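Local coordinates for protein thioredoxin (Bacillus cereus, PDB 4EUY) that is of uncharacterised function but carries a thioredoxin-type fold with a CxxC disulfide, consistent with a role in thiol-disulfide exchange, at residues Q18-L23 / L77-K82; F24-N29 / K52-L57. All coordinates share one frame; numbering follows the deposited sequence.

Contact 1 of 2, residues Q18-L23 / L77-K82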
ATOM      1  N   GLN A  18       0.528  -8.728  11.263  1.00175.53           N
ATOM      2  CA  GLN A  18       0.310  -9.940  10.479  1.00168.01           C
ATOM      3  C   GLN A  18       1.344  -9.934   9.275  1.00158.38           C
ATOM      4  O   GLN A  18       0.956  -9.930   8.120  1.00156.16           O
ATOM      5  CB  GLN A  18      -1.120 -10.014   9.974  1.00148.43           C
ATOM      6  N   GLN A  19       2.616  -9.978   9.626  1.00142.20           N
ATOM      7  CA  GLN A  19       3.702 -10.064   8.646  1.00134.18           C
ATOM      8  C   GLN A  19       3.826  -8.886   7.677  1.00125.24           C
ATOM      9  O   GLN A  19       4.001  -7.748   8.090  1.00118.56           O
ATOM     10  CB  GLN A  19       3.568 -11.345   7.847  1.00139.92           C
ATOM     11  CG  GLN A  19       4.634 -11.497   6.787  1.00141.87           C
ATOM     12  CD  GLN A  19       5.379 -12.807   6.904  1.00154.17           C
ATOM     13  OE1 GLN A  19       4.918 -13.744   7.557  1.00154.09           O
ATOM     14  NE2 GLN A  19       6.538 -12.880   6.269  1.00160.86           N
ATOM     15  N   LEU A  20       3.732  -9.136   6.373  1.00117.90           N
ATOM     16  CA  LEU A  20       3.854  -8.064   5.382  1.00107.63           C
ATOM     17  C   LEU A  20       2.552  -7.470   4.916  1.00101.12           C
ATOM     18  O   LEU A  20       1.704  -8.179   4.417  1.00103.30           O
ATOM     19  CB  LEU A  20       4.594  -8.656   4.205  1.00110.88           C
ATOM     20  CG  LEU A  20       5.333  -7.781   3.217  1.00108.32           C
ATOM     21  CD1 LEU A  20       6.141  -6.716   3.913  1.00107.35           C
ATOM     22  CD2 LEU A  20       6.205  -8.611   2.315  1.00108.09           C
ATOM     23  N   VAL A  21       2.437  -6.158   5.050  1.00 98.25           N
ATOM     24  CA  VAL A  21       1.175  -5.438   4.845  1.00 87.36           C
ATOM     25  C   VAL A  21       1.371  -4.125   4.136  1.00 77.06           C
ATOM     26  O   VAL A  21       2.334  -3.438   4.365  1.00 76.72           O
ATOM     27  CB  VAL A  21       0.605  -5.026   6.186  1.00 89.19           C
ATOM     28  CG1 VAL A  21      -0.649  -4.171   6.012  1.00 85.41           C
ATOM     29  CG2 VAL A  21       0.363  -6.272   7.003  1.00 93.07           C
ATOM     30  N   LEU A  22       0.421  -3.759   3.315  1.00 71.01           N
ATOM     31  CA  LEU A  22       0.609  -2.649   2.440  1.00 71.34           C
ATOM     32  C   LEU A  22      -0.576  -1.707   2.647  1.00 69.94           C
ATOM     33  O   LEU A  22      -1.737  -2.133   2.541  1.00 67.94           O
ATOM     34  CB  LEU A  22       0.691  -3.163   0.991  1.00 69.91           C
ATOM     35  CG  LEU A  22       0.730  -2.044  -0.048  1.00 68.59           C
ATOM     36  CD1 LEU A  22       0.924  -2.595  -1.445  1.00 70.07           C
ATOM     37  CD2 LEU A  22      -0.557  -1.241   0.013  1.00 63.12           C
ATOM     38  N   LEU A  23      -0.303  -0.438   2.954  1.00 68.77           N
ATOM     39  CA  LEU A  23      -1.394   0.536   3.065  1.00 67.94           C
ATOM     40  C   LEU A  23      -1.464   1.316   1.827  1.00 68.41           C
ATOM     41  O   LEU A  23      -0.435   1.820   1.337  1.00 70.21           O
ATOM     42  CB  LEU A  23      -1.175   1.521   4.170  1.00 71.37           C
ATOM     43  CG  LEU A  23      -1.831   1.037   5.442  1.00 75.09           C
ATOM     44  CD1 LEU A  23      -1.221  -0.308   5.822  1.00 76.27           C
ATOM     45  CD2 LEU A  23      -1.579   2.106   6.492  1.00 75.82           C
ATOM     46  N   LEU A  77       4.570   0.200   2.938  1.00 77.07           N
ATOM     47  CA  LEU A  77       4.731  -1.201   3.126  1.00 77.71           C
ATOM     48  C   LEU A  77       5.313  -1.381   4.495  1.00 81.91           C
ATOM     49  O   LEU A  77       6.303  -0.725   4.838  1.00 85.64           O
ATOM     50  CB  LEU A  77       5.649  -1.754   2.057  1.00 77.09           C
ATOM     51  CG  LEU A  77       5.488  -3.239   1.795  1.00 77.86           C
ATOM     52  CD1 LEU A  77       4.033  -3.560   1.496  1.00 80.32           C
ATOM     53  CD2 LEU A  77       6.376  -3.628   0.636  1.00 77.93           C
ATOM     54  N   PHE A  78       4.706  -2.274   5.267  1.00 81.24           N
ATOM     55  CA  PHE A  78       5.149  -2.558   6.602  1.00 85.16           C
ATOM     56  C   PHE A  78       5.571  -4.006   6.757  1.00 92.41           C
ATOM     57  O   PHE A  78       4.853  -4.913   6.298  1.00 93.21           O
ATOM     58  CB  PHE A  78       4.006  -2.297   7.534  1.00 85.69           C
ATOM     59  CG  PHE A  78       3.695  -0.853   7.693  1.00 86.37           C
ATOM     60  CD1 PHE A  78       4.433  -0.071   8.551  1.00 91.76           C
ATOM     61  CD2 PHE A  78       2.673  -0.259   6.989  1.00 85.32           C
ATOM     62  CE1 PHE A  78       4.148   1.280   8.698  1.00 90.02           C
ATOM     63  CE2 PHE A  78       2.385   1.092   7.140  1.00 82.37           C
ATOM     64  CZ  PHE A  78       3.113   1.858   8.003  1.00 81.91           C
ATOM     65  N   TYR A  79       6.721  -4.239   7.391  1.00 96.09           N
ATOM     66  CA  TYR A  79       7.098  -5.602   7.718  1.00105.22           C
ATOM     67  C   TYR A  79       7.174  -5.734   9.191  1.00111.86           C
ATOM     68  O   TYR A  79       7.904  -4.996   9.829  1.00111.82           O
ATOM     69  CB  TYR A  79       8.430  -6.025   7.136  1.00111.83           C
ATOM     70  CG  TYR A  79       8.796  -7.445   7.528  1.00120.31           C
ATOM     71  CD1 TYR A  79       7.940  -8.508   7.246  1.00121.46           C
ATOM     72  CD2 TYR A  79       9.995  -7.719   8.186  1.00134.99           C
ATOM     73  CE1 TYR A  79       8.262  -9.802   7.608  1.00135.21           C
ATOM     74  CE2 TYR A  79      10.342  -9.018   8.557  1.00147.85           C
ATOM     75  CZ  TYR A  79       9.471 -10.060   8.268  1.00149.15           C
ATOM     76  OH  TYR A  79       9.809 -11.353   8.632  1.00157.94           O
ATOM     77  N   ASN A  80       6.428  -6.702   9.720  1.00118.89           N
ATOM     78  CA  ASN A  80       6.245  -6.862  11.153  1.00123.82           C
ATOM     79  C   ASN A  80       6.128  -5.494  11.833  1.00118.65           C
ATOM     80  O   ASN A  80       6.742  -5.246  12.852  1.00124.25           O
ATOM     81  CB  ASN A  80       7.395  -7.698  11.758  1.00134.84           C
ATOM     82  CG  ASN A  80       7.246  -9.187  11.496  1.00140.52           C
ATOM     83  OD1 ASN A  80       7.224  -9.632  10.351  1.00143.04           O
ATOM     84  ND2 ASN A  80       7.150  -9.965  12.563  1.00148.17           N
ATOM     85  N   GLY A  81       5.357  -4.586  11.255  1.00114.19           N
ATOM     86  CA  GLY A  81       5.158  -3.276  11.881  1.00113.45           C
ATOM     87  C   GLY A  81       6.156  -2.197  11.480  1.00111.87           C
ATOM     88  O   GLY A  81       5.828  -1.002  11.546  1.00108.97           O
ATOM     89  N   LYS A  82       7.368  -2.597  11.080  1.00110.58           N
ATOM     90  CA  LYS A  82       8.393  -1.642  10.632  1.00108.30           C
ATOM     91  C   LYS A  82       8.017  -1.165   9.222  1.00101.41           C
ATOM     92  O   LYS A  82       7.599  -1.989   8.389  1.00 99.30           O
ATOM     93  CB  LYS A  82       9.801  -2.281  10.660  1.00111.53           C
TER
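Val21 and Phe78 form the hydrogen-bonded pair at the middle of an antiparallel strand contact in the central sheet of this thioredoxin-like fold. Val21 N donates a hydrogen bond to Phe78 O at 3.0 Å, and Phe78 N donates one to Val21 O at 2.8 Å. The packed side is the face of Leu20, Leu22, Leu77 and Tyr79, where Val40 and Leu44 of helix 31-45 meet Leu22. There Leu77 holds CG anti to its backbone N (chi1 -157°); from it CD1 meets Leu22 CB at 3.4 Å. Leu20 CD1 lies 4.1 Å from Leu77 CG and also touches Tyr79 CB. On the other face the Phe78 ring meets both methyls of Leu23, with Leu23 CD1 4.1 Å from Phe78 CD2. The contact opens out toward solvent at Gln19 and Asn80, where a type I' turn from Tyr79 to Lys82 leads into strand 82-88. Asn80 N reaches Gln19 O in a more bent bond, 142° at the hydrogen, its donor above the carbonyl plane. Beyond it, the Gln19 chain is bent at chi2, and its NE2 lies at the edge of the Tyr79 ring, 3.8 Å from CE1.

Contact 2 of 2, residues F24-N29 / K52-L57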
ATOM      1  N   PHE A  24      -2.671   1.395   1.303  1.00 66.51           N
ATOM      2  CA  PHE A  24      -2.926   2.224   0.156  1.00 66.86           C
ATOM      3  C   PHE A  24      -3.843   3.329   0.664  1.00 67.93           C
ATOM      4  O   PHE A  24      -5.003   3.078   1.127  1.00 67.24           O
ATOM      5  CB  PHE A  24      -3.585   1.435  -0.974  1.00 67.20           C
ATOM      6  CG  PHE A  24      -3.689   2.210  -2.247  1.00 69.16           C
ATOM      7  CD1 PHE A  24      -2.795   2.007  -3.277  1.00 71.34           C
ATOM      8  CD2 PHE A  24      -4.651   3.187  -2.397  1.00 72.88           C
ATOM      9  CE1 PHE A  24      -2.867   2.760  -4.444  1.00 74.09           C
ATOM     10  CE2 PHE A  24      -4.745   3.928  -3.572  1.00 77.55           C
ATOM     11  CZ  PHE A  24      -3.845   3.726  -4.595  1.00 74.07           C
ATOM     12  N   ILE A  25      -3.334   4.548   0.588  1.00 64.48           N
ATOM     13  CA  ILE A  25      -4.078   5.682   1.136  1.00 70.03           C
ATOM     14  C   ILE A  25      -4.503   6.603   0.046  1.00 70.57           C
ATOM     15  O   ILE A  25      -3.685   6.965  -0.831  1.00 66.87           O
ATOM     16  CB  ILE A  25      -3.235   6.482   2.140  1.00 71.87           C
ATOM     17  CG1 ILE A  25      -2.657   5.497   3.202  1.00 70.31           C
ATOM     18  CG2 ILE A  25      -4.084   7.584   2.749  1.00 66.90           C
ATOM     19  CD1 ILE A  25      -1.991   6.179   4.371  1.00 68.08           C
ATOM     20  N   LYS A  26      -5.779   6.970   0.076  1.00 73.37           N
ATOM     21  CA  LYS A  26      -6.307   7.803  -0.993  1.00 80.45           C
ATOM     22  C   LYS A  26      -7.297   8.780  -0.484  1.00 84.88           C
ATOM     23  O   LYS A  26      -7.689   8.757   0.682  1.00 82.14           O
ATOM     24  CB  LYS A  26      -6.935   6.974  -2.109  1.00 87.27           C
ATOM     25  CG  LYS A  26      -7.723   5.755  -1.642  1.00 94.65           C
ATOM     26  CD  LYS A  26      -8.581   5.194  -2.779  1.00103.90           C
ATOM     27  CE  LYS A  26      -9.259   3.875  -2.403  1.00109.42           C
ATOM     28  NZ  LYS A  26     -10.219   3.433  -3.468  1.00117.82           N
ATOM     29  N   THR A  27      -7.685   9.664  -1.391  1.00 91.47           N
ATOM     30  CA  THR A  27      -8.563  10.734  -1.096  1.00 95.33           C
ATOM     31  C   THR A  27      -9.791  10.572  -1.937  1.00103.48           C
ATOM     32  O   THR A  27      -9.750   9.948  -2.992  1.00100.03           O
ATOM     33  CB  THR A  27      -7.822  12.019  -1.390  1.00 98.58           C
ATOM     34  OG1 THR A  27      -6.973  12.267  -0.270  1.00 93.06           O
ATOM     35  CG2 THR A  27      -8.799  13.258  -1.626  1.00119.74           C
ATOM     36  N   GLU A  28     -10.880  11.173  -1.473  1.00120.07           N
ATOM     37  CA  GLU A  28     -12.191  11.035  -2.104  1.00129.82           C
ATOM     38  C   GLU A  28     -12.319  11.492  -3.559  1.00130.08           C
ATOM     39  O   GLU A  28     -12.970  10.809  -4.350  1.00135.38           O
ATOM     40  CB  GLU A  28     -13.258  11.699  -1.234  1.00142.57           C
ATOM     41  CG  GLU A  28     -13.414  10.978   0.103  1.00144.64           C
ATOM     42  CD  GLU A  28     -14.797  11.125   0.708  1.00154.48           C
ATOM     43  OE1 GLU A  28     -15.230  12.283   0.909  1.00161.15           O
ATOM     44  OE2 GLU A  28     -15.435  10.080   0.990  1.00152.87           O
ATOM     45  N   ASN A  29     -11.720  12.614  -3.936  1.00128.72           N
ATOM     46  CA  ASN A  29     -11.744  12.987  -5.357  1.00135.34           C
ATOM     47  C   ASN A  29     -10.336  13.037  -5.925  1.00133.00           C
ATOM     48  O   ASN A  29      -9.622  14.027  -5.747  1.00137.06           O
ATOM     49  CB  ASN A  29     -12.498  14.299  -5.550  1.00146.68           C
ATOM     50  CG  ASN A  29     -13.956  14.191  -5.118  1.00155.62           C
ATOM     51  OD1 ASN A  29     -14.544  13.098  -5.136  1.00152.45           O
ATOM     52  ND2 ASN A  29     -14.546  15.319  -4.725  1.00164.33           N
ATOM     53  N   LYS A  52      -3.426  -6.208   2.101  1.00 84.41           N
ATOM     54  CA  LYS A  52      -3.744  -4.846   1.751  1.00 80.65           C
ATOM     55  C   LYS A  52      -4.761  -4.282   2.724  1.00 79.11           C
ATOM     56  O   LYS A  52      -5.767  -4.948   3.106  1.00 79.03           O
ATOM     57  CB  LYS A  52      -4.288  -4.801   0.336  1.00 82.67           C
ATOM     58  CG  LYS A  52      -4.715  -3.432  -0.165  1.00 83.18           C
ATOM     59  CD  LYS A  52      -5.284  -3.553  -1.588  1.00 87.13           C
ATOM     60  CE  LYS A  52      -6.617  -4.326  -1.640  1.00 91.39           C
ATOM     61  NZ  LYS A  52      -7.622  -3.866  -0.620  1.00 92.42           N
ATOM     62  N   ILE A  53      -4.477  -3.052   3.128  1.00 75.65           N
ATOM     63  CA  ILE A  53      -5.467  -2.210   3.784  1.00 76.28           C
ATOM     64  C   ILE A  53      -5.605  -0.917   3.043  1.00 74.26           C
ATOM     65  O   ILE A  53      -4.603  -0.237   2.749  1.00 73.31           O
ATOM     66  CB  ILE A  53      -5.069  -1.877   5.217  1.00 76.71           C
ATOM     67  CG1 ILE A  53      -4.854  -3.183   5.979  1.00 81.53           C
ATOM     68  CG2 ILE A  53      -6.182  -1.067   5.868  1.00 77.48           C
ATOM     69  CD1 ILE A  53      -4.579  -3.015   7.453  1.00 81.50           C
ATOM     70  N   GLU A  54      -6.845  -0.562   2.747  1.00 75.78           N
ATOM     71  CA  GLU A  54      -7.090   0.708   2.074  1.00 74.37           C
ATOM     72  C   GLU A  54      -7.618   1.692   3.050  1.00 72.52           C
ATOM     73  O   GLU A  54      -8.548   1.393   3.800  1.00 73.74           O
ATOM     74  CB  GLU A  54      -8.108   0.531   0.980  1.00 77.38           C
ATOM     75  CG  GLU A  54      -7.539  -0.160  -0.229  1.00 79.34           C
ATOM     76  CD  GLU A  54      -8.582  -0.454  -1.268  1.00 87.07           C
ATOM     77  OE1 GLU A  54      -9.579   0.351  -1.379  1.00 97.21           O
ATOM     78  OE2 GLU A  54      -8.399  -1.498  -1.958  1.00 88.91           O
ATOM     79  N   ILE A  55      -7.071   2.886   3.006  1.00 69.32           N
ATOM     80  CA  ILE A  55      -7.665   3.956   3.780  1.00 72.15           C
ATOM     81  C   ILE A  55      -8.125   5.054   2.888  1.00 70.07           C
ATOM     82  O   ILE A  55      -7.307   5.613   2.159  1.00 72.59           O
ATOM     83  CB  ILE A  55      -6.654   4.582   4.723  1.00 74.24           C
ATOM     84  CG1 ILE A  55      -6.112   3.518   5.680  1.00 79.85           C
ATOM     85  CG2 ILE A  55      -7.318   5.716   5.477  1.00 76.69           C
ATOM     86  CD1 ILE A  55      -4.973   4.000   6.571  1.00 77.12           C
ATOM     87  N   LEU A  56      -9.400   5.396   2.967  1.00 70.72           N
ATOM     88  CA  LEU A  56      -9.972   6.527   2.191  1.00 71.87           C
ATOM     89  C   LEU A  56     -10.134   7.729   3.086  1.00 73.84           C
ATOM     90  O   LEU A  56     -10.949   7.704   4.015  1.00 75.04           O
ATOM     91  CB  LEU A  56     -11.344   6.137   1.663  1.00 74.94           C
ATOM     92  CG  LEU A  56     -12.085   7.066   0.729  1.00 79.01           C
ATOM     93  CD1 LEU A  56     -11.156   7.465  -0.402  1.00 79.45           C
ATOM     94  CD2 LEU A  56     -13.350   6.383   0.204  1.00 81.95           C
ATOM     95  N   LEU A  57      -9.336   8.763   2.847  1.00 75.44           N
ATOM     96  CA  LEU A  57      -9.451  10.011   3.612  1.00 79.03           C
ATOM     97  C   LEU A  57     -10.427  10.906   2.961  1.00 85.45           C
ATOM     98  O   LEU A  57     -10.722  10.761   1.786  1.00 85.24           O
ATOM     99  CB  LEU A  57      -8.129  10.742   3.701  1.00 76.42           C
ATOM    100  CG  LEU A  57      -7.129   9.979   4.559  1.00 73.06           C
ATOM    101  CD1 LEU A  57      -5.723  10.570   4.482  1.00 70.16           C
ATOM    102  CD2 LEU A  57      -7.660  10.035   5.969  1.00 75.73           C
TER
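Strands 24-27 and 52-57 run parallel, 21° apart, and pair Phe24 with Glu54 through Thr27 with Leu57 as the two strands of the beta-alpha-beta unit that helix 31-45 completes in the thioredoxin fold. Four nearly straight backbone bonds join them: Phe24 N to Ile53 O, Ile55 N to Phe24 O, Lys26 N to Ile55 O, and Leu57 N to Lys26 O at 2.7 Å. Past the strand end, Glu28 N makes only a weak bond to Leu57 O.

On the face of Phe24 and Lys26, the phenyl group turns from strand 52-57 to Leu37 of helix 31-45 and to Pro73. Lys26 CG lies in the plane of that ring, at its edge. Lys26 starts between its own backbone N and carbonyl carbon (chi1 39°) and continues extended; its CG passes 4.0 Å from Leu56 CD1, and the Lys26 side chain also touches Cys33 of the CxxC disulfide. Its NZ ends 3.8 Å from Glu54 OE1, a long salt bridge, while Lys52 NZ grips the other oxygen, Glu54 OE2, at 2.8 Å from above the carboxylate plane. One carboxylate thus lies between two ammonium groups, which probably favours its ionised form.

The opposite face is apolar where Ile25 CG2 meets Leu57 CD1 at 3.8 Å and the Ile25 and Ile55 CD1 methyls approach more distantly. Thr27 shares this face, and its OG1 is hydrogen-bonded to Thr71 O. Near the end of the pairing, back on the face of Phe24 and Lys26, Leu56 CD1 packs against the backbone of Thr27, 3.7 Å from Thr27 C.

Contacts 1 and 2 lie on consecutive halves of strand 20-27, their centres about 16 Å apart; this strand has strand 74-79 antiparallel on one side and strand 50-57 parallel on the other. They meet where the halves join: Leu22 O lies 2.9 Å from Ile53 N, a probable hydrogen bond, and Leu23 CD2 packs 3.9 Å from Ile55 CD1. Contact 2 lies next to the Cys30-Cys33 disulfide: the Lys26 side chain touches Cys33, and the chain runs on from the strand through Glu28 and Asn29 to Cys30, at the CxxC site where helix 31-45 begins. Contact 1 pairs the other end of the strand, away from the disulfide.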